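PDB 4D79: TRNA threonylcarbamoyladenosine dehydratase from Escherichia coli, which catalyses the ATP-dependent dehydration of threonylcarbamoyladenosine at position 37 of tRNAs to its cyclic form, and can accept sulfur from the desulfurase CsdA in vitro. Local coordinates for residues V36-A48 with T68-N80. Numbering follows the deposited sequence.
Sequences VGIGGVGSWAAEA and TNTNRQIHALRDN. With ATP (adenosine-5'-triphosphate), chain K.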
ATOM      1  N   VAL B  36     -10.026  13.674   1.823  1.00 22.74           N
ATOM      2  CA  VAL B  36     -10.950  14.184   0.816  1.00 21.91           C
ATOM      3  C   VAL B  36     -10.717  13.372  -0.447  1.00 21.68           C
ATOM      4  O   VAL B  36      -9.647  13.447  -1.066  1.00 20.83           O
ATOM      5  CB  VAL B  36     -10.785  15.686   0.536  1.00 22.47           C
ATOM      6  CG1 VAL B  36     -11.909  16.157  -0.368  1.00 22.79           C
ATOM      7  CG2 VAL B  36     -10.780  16.509   1.796  1.00 21.76           C
ATOM      8  N   GLY B  37     -11.734  12.628  -0.845  1.00 20.39           N
ATOM      9  CA  GLY B  37     -11.599  11.720  -1.971  1.00 25.51           C
ATOM     10  C   GLY B  37     -11.202  10.324  -1.515  1.00 21.60           C
ATOM     11  O   GLY B  37     -10.063  10.097  -1.118  1.00 21.77           O
ATOM     12  N   ILE B  38     -12.136   9.381  -1.577  1.00 19.38           N
ATOM     13  CA  ILE B  38     -11.935   8.029  -1.064  1.00 19.38           C
ATOM     14  C   ILE B  38     -11.792   7.072  -2.257  1.00 22.22           C
ATOM     15  O   ILE B  38     -12.469   6.036  -2.351  1.00 26.78           O
ATOM     16  CB  ILE B  38     -13.095   7.655  -0.113  1.00 24.45           C
ATOM     17  CG1 ILE B  38     -13.316   8.759   0.927  1.00 26.32           C
ATOM     18  CG2 ILE B  38     -12.832   6.342   0.608  1.00 24.63           C
ATOM     19  CD1 ILE B  38     -12.069   9.120   1.701  1.00 25.51           C
ATOM     20  N   GLY B  39     -10.846   7.369  -3.139  1.00 20.72           N
ATOM     21  CA  GLY B  39     -10.660   6.556  -4.331  1.00 26.54           C
ATOM     22  C   GLY B  39      -9.361   5.774  -4.347  1.00 22.41           C
ATOM     23  O   GLY B  39      -8.957   5.161  -3.344  1.00 22.28           O
ATOM     24  N   GLY B  40      -8.707   5.797  -5.511  1.00 20.12           N
ATOM     25  CA  GLY B  40      -7.522   4.988  -5.731  1.00 25.02           C
ATOM     26  C   GLY B  40      -6.399   5.331  -4.777  1.00 25.06           C
ATOM     27  O   GLY B  40      -5.612   4.458  -4.394  1.00 21.47           O
ATOM     28  N   VAL B  41      -6.337   6.586  -4.350  1.00 15.17           N
ATOM     29  CA  VAL B  41      -5.362   7.033  -3.353  1.00 15.70           C
ATOM     30  C   VAL B  41      -5.988   7.141  -1.969  1.00 17.92           C
ATOM     31  O   VAL B  41      -5.449   6.617  -0.986  1.00 20.97           O
ATOM     32  CB  VAL B  41      -4.729   8.372  -3.790  1.00 21.17           C
ATOM     33  CG1 VAL B  41      -3.865   8.936  -2.702  1.00 21.17           C
ATOM     34  CG2 VAL B  41      -3.925   8.174  -5.012  1.00 20.71           C
ATOM     35  N   GLY B  42      -7.138   7.806  -1.866  1.00 16.83           N
ATOM     36  CA  GLY B  42      -7.674   8.152  -0.557  1.00 17.56           C
ATOM     37  C   GLY B  42      -8.198   6.965   0.243  1.00 15.73           C
ATOM     38  O   GLY B  42      -8.193   7.008   1.478  1.00 19.77           O
ATOM     39  N   SER B  43      -8.680   5.914  -0.434  1.00 20.06           N
ATOM     40  CA  SER B  43      -9.212   4.773   0.319  1.00 22.22           C
ATOM     41  C   SER B  43      -8.105   4.093   1.108  1.00 20.06           C
ATOM     42  O   SER B  43      -8.305   3.728   2.278  1.00 18.89           O
ATOM     43  CB  SER B  43      -9.934   3.796  -0.613  1.00 21.37           C
ATOM     44  OG  SER B  43      -9.042   3.140  -1.492  1.00 20.29           O
ATOM     45  N   TRP B  44      -6.910   3.988   0.517  1.00 15.04           N
ATOM     46  CA  TRP B  44      -5.769   3.427   1.225  1.00 17.66           C
ATOM     47  C   TRP B  44      -5.217   4.392   2.265  1.00 17.44           C
ATOM     48  O   TRP B  44      -4.769   3.950   3.323  1.00 16.31           O
ATOM     49  CB  TRP B  44      -4.654   3.020   0.247  1.00 14.78           C
ATOM     50  CG  TRP B  44      -5.168   2.188  -0.826  1.00 20.67           C
ATOM     51  CD1 TRP B  44      -5.626   2.629  -2.008  1.00 22.02           C
ATOM     52  CD2 TRP B  44      -5.335   0.755  -0.836  1.00 16.30           C
ATOM     53  NE1 TRP B  44      -6.048   1.595  -2.771  1.00 17.35           N
ATOM     54  CE2 TRP B  44      -5.883   0.423  -2.088  1.00 14.11           C
ATOM     55  CE3 TRP B  44      -5.045  -0.268   0.073  1.00 17.68           C
ATOM     56  CZ2 TRP B  44      -6.188  -0.878  -2.449  1.00 21.30           C
ATOM     57  CZ3 TRP B  44      -5.323  -1.569  -0.287  1.00 20.09           C
ATOM     58  CH2 TRP B  44      -5.894  -1.868  -1.535  1.00 22.04           C
ATOM     59  N   ALA B  45      -5.249   5.708   2.012  1.00 16.64           N
ATOM     60  CA  ALA B  45      -4.861   6.636   3.064  1.00 18.12           C
ATOM     61  C   ALA B  45      -5.758   6.442   4.288  1.00 16.27           C
ATOM     62  O   ALA B  45      -5.288   6.426   5.434  1.00 16.19           O
ATOM     63  CB  ALA B  45      -4.921   8.076   2.543  1.00 17.57           C
ATOM     64  N   ALA B  46      -7.062   6.298   4.057  1.00 16.14           N
ATOM     65  CA  ALA B  46      -7.989   6.155   5.164  1.00 20.82           C
ATOM     66  C   ALA B  46      -7.700   4.887   5.946  1.00 15.89           C
ATOM     67  O   ALA B  46      -7.717   4.898   7.191  1.00 18.21           O
ATOM     68  CB  ALA B  46      -9.427   6.168   4.640  1.00 18.70           C
ATOM     69  N   GLU B  47      -7.425   3.789   5.222  1.00 16.29           N
ATOM     70  CA  GLU B  47      -7.018   2.529   5.827  1.00 13.78           C
ATOM     71  C   GLU B  47      -5.784   2.716   6.698  1.00 15.59           C
ATOM     72  O   GLU B  47      -5.740   2.279   7.851  1.00 16.56           O
ATOM     73  CB  GLU B  47      -6.751   1.488   4.731  1.00 18.66           C
ATOM     74  CG  GLU B  47      -6.287   0.121   5.228  1.00 19.14           C
ATOM     75  CD  GLU B  47      -7.432  -0.806   5.572  1.00 24.64           C
ATOM     76  OE1 GLU B  47      -8.597  -0.366   5.440  1.00 21.07           O
ATOM     77  OE2 GLU B  47      -7.161  -1.984   5.935  1.00 20.93           O
ATOM     78  N   ALA B  48      -4.771   3.371   6.161  1.00 15.10           N
ATOM     79  CA  ALA B  48      -3.527   3.535   6.897  1.00 16.80           C
ATOM     80  C   ALA B  48      -3.714   4.388   8.162  1.00 18.29           C
ATOM     81  O   ALA B  48      -3.092   4.111   9.207  1.00 19.31           O
ATOM     82  CB  ALA B  48      -2.487   4.159   5.981  1.00 18.73           C
ATOM     83  N   THR B  68     -15.527  -1.112 -11.769  1.00 24.52           N
ATOM     84  CA  THR B  68     -14.273  -0.705 -12.388  1.00 23.59           C
ATOM     85  C   THR B  68     -13.282  -0.135 -11.384  1.00 24.72           C
ATOM     86  O   THR B  68     -12.117   0.061 -11.764  1.00 23.12           O
ATOM     87  CB  THR B  68     -14.495   0.326 -13.513  1.00 27.65           C
ATOM     88  OG1 THR B  68     -15.087   1.508 -12.972  1.00 25.97           O
ATOM     89  CG2 THR B  68     -15.390  -0.217 -14.668  1.00 29.45           C
ATOM     90  N   ASN B  69     -13.711   0.115 -10.130  1.00 22.09           N
ATOM     91  CA  ASN B  69     -12.796   0.494  -9.050  1.00 20.97           C
ATOM     92  C   ASN B  69     -11.928  -0.664  -8.549  1.00 22.88           C
ATOM     93  O   ASN B  69     -10.986  -0.426  -7.781  1.00 20.21           O
ATOM     94  CB  ASN B  69     -13.535   1.023  -7.812  1.00 26.35           C
ATOM     95  CG  ASN B  69     -14.409   2.251  -8.063  1.00 31.39           C
ATOM     96  OD1 ASN B  69     -15.270   2.534  -7.235  1.00 31.36           O
ATOM     97  ND2 ASN B  69     -14.197   2.978  -9.155  1.00 24.15           N
ATOM     98  N   THR B  70     -12.217  -1.890  -8.958  1.00 23.13           N
ATOM     99  CA  THR B  70     -11.627  -3.081  -8.361  1.00 21.90           C
ATOM    100  C   THR B  70     -10.113  -3.100  -8.465  1.00 20.79           C
ATOM    101  O   THR B  70      -9.445  -3.643  -7.583  1.00 21.20           O
ATOM    102  CB  THR B  70     -12.237  -4.300  -9.038  1.00 23.35           C
ATOM    103  OG1 THR B  70     -13.639  -4.307  -8.753  1.00 25.55           O
ATOM    104  CG2 THR B  70     -11.595  -5.591  -8.573  1.00 24.48           C
ATOM    105  N   ASN B  71      -9.552  -2.524  -9.529  1.00 22.43           N
ATOM    106  CA  ASN B  71      -8.120  -2.616  -9.707  1.00 19.18           C
ATOM    107  C   ASN B  71      -7.330  -1.780  -8.723  1.00 21.61           C
ATOM    108  O   ASN B  71      -6.120  -1.989  -8.640  1.00 21.43           O
ATOM    109  CB  ASN B  71      -7.710  -2.207 -11.116  1.00 23.11           C
ATOM    110  CG  ASN B  71      -8.018  -0.735 -11.419  1.00 21.70           C
ATOM    111  OD1 ASN B  71      -9.060  -0.220 -11.028  1.00 25.10           O
ATOM    112  ND2 ASN B  71      -7.084  -0.053 -12.116  1.00 24.96           N
ATOM    113  N   ARG B  72      -7.956  -0.844  -7.982  1.00 17.84           N
ATOM    114  CA  ARG B  72      -7.144   0.094  -7.216  1.00 18.22           C
ATOM    115  C   ARG B  72      -7.761   0.675  -5.943  1.00 19.61           C
ATOM    116  O   ARG B  72      -7.140   1.565  -5.374  1.00 19.65           O
ATOM    117  CB  ARG B  72      -6.758   1.273  -8.128  1.00 23.47           C
ATOM    118  CG  ARG B  72      -7.975   2.120  -8.484  1.00 21.72           C
ATOM    119  CD  ARG B  72      -7.791   2.862  -9.778  1.00 22.40           C
ATOM    120  NE  ARG B  72      -8.828   3.843 -10.052  1.00 23.81           N
ATOM    121  CZ  ARG B  72      -9.987   3.585 -10.646  1.00 25.99           C
ATOM    122  NH1 ARG B  72     -10.304   2.362 -11.025  1.00 25.58           N
ATOM    123  NH2 ARG B  72     -10.837   4.570 -10.856  1.00 32.29           N
ATOM    124  N   GLN B  73      -8.919   0.220  -5.450  1.00 18.92           N
ATOM    125  CA  GLN B  73      -9.591   0.818  -4.301  1.00 23.08           C
ATOM    126  C   GLN B  73      -9.962  -0.254  -3.277  1.00 25.19           C
ATOM    127  O   GLN B  73     -10.547  -1.291  -3.616  1.00 23.31           O
ATOM    128  CB  GLN B  73     -10.834   1.621  -4.757  1.00 22.37           C
ATOM    129  CG  GLN B  73     -10.454   2.623  -5.845  1.00 19.03           C
ATOM    130  CD  GLN B  73     -11.553   3.594  -6.250  1.00 23.20           C
ATOM    131  OE1 GLN B  73     -12.525   3.811  -5.541  1.00 24.34           O
ATOM    132  NE2 GLN B  73     -11.367   4.215  -7.385  1.00 24.37           N
ATOM    133  N   ILE B  74      -9.593  -0.020  -2.022  1.00 16.29           N
ATOM    134  CA  ILE B  74      -9.668  -1.093  -1.040  1.00 16.98           C
ATOM    135  C   ILE B  74     -11.106  -1.512  -0.739  1.00 16.96           C
ATOM    136  O   ILE B  74     -11.333  -2.641  -0.287  1.00 20.47           O
ATOM    137  CB  ILE B  74      -8.924  -0.646   0.228  1.00 19.88           C
ATOM    138  CG1 ILE B  74      -8.676  -1.849   1.162  1.00 19.93           C
ATOM    139  CG2 ILE B  74      -9.682   0.441   0.917  1.00 21.47           C
ATOM    140  CD1 ILE B  74      -7.817  -1.554   2.337  1.00 20.69           C
ATOM    141  N   HIS B  75     -12.067  -0.637  -0.957  1.00 24.01           N
ATOM    142  CA  HIS B  75     -13.478  -0.912  -0.686  1.00 21.75           C
ATOM    143  C   HIS B  75     -14.205  -1.550  -1.859  1.00 25.55           C
ATOM    144  O   HIS B  75     -15.396  -1.859  -1.733  1.00 23.87           O
ATOM    145  CB  HIS B  75     -14.208   0.376  -0.298  1.00 27.06           C
ATOM    146  CG  HIS B  75     -13.964   1.492  -1.261  1.00 26.61           C
ATOM    147  ND1 HIS B  75     -14.316   1.424  -2.601  1.00 28.21           N
ATOM    148  CD2 HIS B  75     -13.346   2.679  -1.090  1.00 34.35           C
ATOM    149  CE1 HIS B  75     -13.924   2.533  -3.202  1.00 35.72           C
ATOM    150  NE2 HIS B  75     -13.333   3.307  -2.304  1.00 25.30           N
ATOM    151  N   ALA B  76     -13.526  -1.753  -2.985  1.00 25.22           N
ATOM    152  CA  ALA B  76     -14.168  -2.238  -4.208  1.00 26.69           C
ATOM    153  C   ALA B  76     -14.214  -3.757  -4.118  1.00 28.16           C
ATOM    154  O   ALA B  76     -13.237  -4.463  -4.377  1.00 25.65           O
ATOM    155  CB  ALA B  76     -13.433  -1.730  -5.440  1.00 19.61           C
ATOM    156  N   LEU B  77     -15.355  -4.248  -3.643  1.00 27.74           N
ATOM    157  CA  LEU B  77     -15.632  -5.666  -3.479  1.00 32.85           C
ATOM    158  C   LEU B  77     -16.987  -5.926  -4.107  1.00 26.28           C
ATOM    159  O   LEU B  77     -17.837  -5.034  -4.157  1.00 27.92           O
ATOM    160  CB  LEU B  77     -15.697  -6.096  -1.990  1.00 30.76           C
ATOM    161  CG  LEU B  77     -14.496  -5.808  -1.090  1.00 28.43           C
ATOM    162  CD1 LEU B  77     -14.785  -6.182   0.383  1.00 27.01           C
ATOM    163  CD2 LEU B  77     -13.287  -6.562  -1.608  1.00 29.15           C
ATOM    164  N   ARG B  78     -17.203  -7.178  -4.504  1.00 26.63           N
ATOM    165  CA  ARG B  78     -18.438  -7.559  -5.190  1.00 34.03           C
ATOM    166  C   ARG B  78     -19.668  -7.045  -4.455  1.00 25.76           C
ATOM    167  O   ARG B  78     -20.591  -6.486  -5.061  1.00 34.75           O
ATOM    168  CB  ARG B  78     -18.490  -9.087  -5.318  1.00 30.16           C
ATOM    169  CG  ARG B  78     -19.685  -9.654  -6.011  1.00 79.66           C
ATOM    170  CD  ARG B  78     -19.745 -11.151  -5.816  1.00100.65           C
ATOM    171  NE  ARG B  78     -20.936 -11.707  -6.442  1.00114.40           N
ATOM    172  CZ  ARG B  78     -21.150 -13.006  -6.608  1.00135.43           C
ATOM    173  NH1 ARG B  78     -20.253 -13.881  -6.173  1.00 45.63           N
ATOM    174  NH2 ARG B  78     -22.262 -13.424  -7.204  1.00121.74           N
ATOM    175  N   ASP B  79     -19.716  -7.260  -3.150  1.00 31.84           N
ATOM    176  CA  ASP B  79     -20.886  -6.910  -2.358  1.00 31.15           C
ATOM    177  C   ASP B  79     -20.989  -5.426  -2.016  1.00 36.58           C
ATOM    178  O   ASP B  79     -22.023  -5.012  -1.479  1.00 33.33           O
ATOM    179  CB  ASP B  79     -20.921  -7.724  -1.057  1.00 41.04           C
ATOM    180  CG  ASP B  79     -21.182  -9.195  -1.295  1.00107.63           C
ATOM    181  OD1 ASP B  79     -21.575  -9.575  -2.420  1.00 54.91           O
ATOM    182  OD2 ASP B  79     -21.067  -9.963  -0.324  1.00 46.78           O
ATOM    183  N   ASN B  80     -19.965  -4.621  -2.290  1.00 28.63           N
ATOM    184  CA  ASN B  80     -20.035  -3.183  -2.043  1.00 25.84           C
ATOM    185  C   ASN B  80     -20.451  -2.372  -3.263  1.00 30.26           C
ATOM    186  O   ASN B  80     -20.733  -1.173  -3.117  1.00 27.17           O
ATOM    187  CB  ASN B  80     -18.678  -2.675  -1.557  1.00 24.87           C
ATOM    188  CG  ASN B  80     -18.316  -3.236  -0.212  1.00 30.20           C
ATOM    189  OD1 ASN B  80     -19.178  -3.693   0.533  1.00 32.64           O
ATOM    190  ND2 ASN B  80     -17.054  -3.166   0.125  1.00 24.33           N
TER
HETATM  191  PG  ATP K 401     -13.910   6.748 -11.876  1.00186.17           P
HETATM  192  O1G ATP K 401     -13.725   5.811 -13.044  1.00127.52           O
HETATM  193  O2G ATP K 401     -15.128   6.461 -11.029  1.00127.16           O
HETATM  194  O3G ATP K 401     -13.682   8.202 -12.216  1.00161.36           O
HETATM  195  PB  ATP K 401     -12.338   7.160  -9.548  1.00208.07           P
HETATM  196  O1B ATP K 401     -12.448   8.650  -9.781  1.00107.56           O
HETATM  197  O2B ATP K 401     -13.012   6.482  -8.367  1.00 31.30           O
HETATM  198  O3B ATP K 401     -12.685   6.368 -10.908  1.00177.42           O
HETATM  199  PA  ATP K 401      -9.732   7.597  -8.574  1.00 47.52           P
HETATM  200  O1A ATP K 401      -9.243   8.734  -9.466  1.00 45.68           O
HETATM  201  O2A ATP K 401      -8.741   6.568  -8.098  1.00 81.42           O
HETATM  202  O3A ATP K 401     -10.786   6.775  -9.455  1.00 62.59           O
HETATM  203  O5' ATP K 401     -10.578   8.169  -7.308  1.00 55.31           O
HETATM  204  C5' ATP K 401     -10.800   9.568  -7.043  1.00 33.10           C
HETATM  205  C4' ATP K 401     -11.787   9.882  -5.910  1.00 37.07           C
HETATM  206  O4' ATP K 401     -11.794  11.295  -5.532  1.00 60.95           O
HETATM  207  C3' ATP K 401     -13.224   9.544  -6.286  1.00105.28           C
HETATM  208  O3' ATP K 401     -13.825   8.639  -5.345  1.00 27.36           O
HETATM  209  C2' ATP K 401     -13.938  10.882  -6.262  1.00120.68           C
HETATM  210  O2' ATP K 401     -15.306  10.759  -5.903  1.00 49.92           O
HETATM  211  C1' ATP K 401     -13.158  11.704  -5.249  1.00 46.23           C
HETATM  212  N9  ATP K 401     -13.499  13.157  -5.367  1.00 45.47           N
HETATM  213  C8  ATP K 401     -13.469  13.830  -6.547  1.00 95.27           C
HETATM  214  N7  ATP K 401     -13.836  15.131  -6.408  1.00 44.60           N
HETATM  215  C5  ATP K 401     -14.121  15.307  -5.116  1.00 89.57           C
HETATM  216  C6  ATP K 401     -14.552  16.466  -4.324  1.00 39.42           C
HETATM  217  N6  ATP K 401     -14.758  17.632  -4.941  1.00 75.21           N
HETATM  218  N1  ATP K 401     -14.761  16.324  -3.014  1.00 34.02           N
HETATM  219  C2  ATP K 401     -14.580  15.130  -2.405  1.00 77.27           C
HETATM  220  N3  ATP K 401     -14.183  14.021  -3.069  1.00 25.78           N
HETATM  221  C4  ATP K 401     -13.923  14.028  -4.415  1.00 98.98           C
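Trp-44 meets Arg-72 and Ile-74 with two different parts of its indole. At the ring edge NE1 gives a nearly straight hydrogen bond (172°) to Arg-72 O, 2.8 Å away and lying in the ring plane; over one face sits Ile-74, its CB 3.6 Å from the centroid of the six-membered ring in a CH-pi contact. With CG1 anti to the backbone N (chi1 -166°), Ile-74 runs on across that face until CD1 comes within 3.3 Å of Glu-47 CD, whose carboxylate forms salt bridges with Arg-92 and Arg-51. A leucine in place of Trp-44 would probably leave Arg-72 O without its indole donor and Ile-74 without its aromatic platform. Alongside, Ser-43 OG accepts from Ile-74 N (3.3 Å) while donating to Gly-39 O, and His-75 NE2 binds Ile-38 O at 2.9 Å, the carbonyl oxygen lying in the imidazole plane. The same loop brings two side chains to the nucleotide: Gln-73 NE2 bonds ATP O2B (3.0 Å) and Arg-72 NH2 bonds O3A, while Gly-40 N holds O2A at 2.7 Å. The principle is that of the Rossmann-like ThiF/MoeB/E1 nucleotide site, where a glycine-rich strand-turn-helix and an arginine-bearing loop close together on the phosphates.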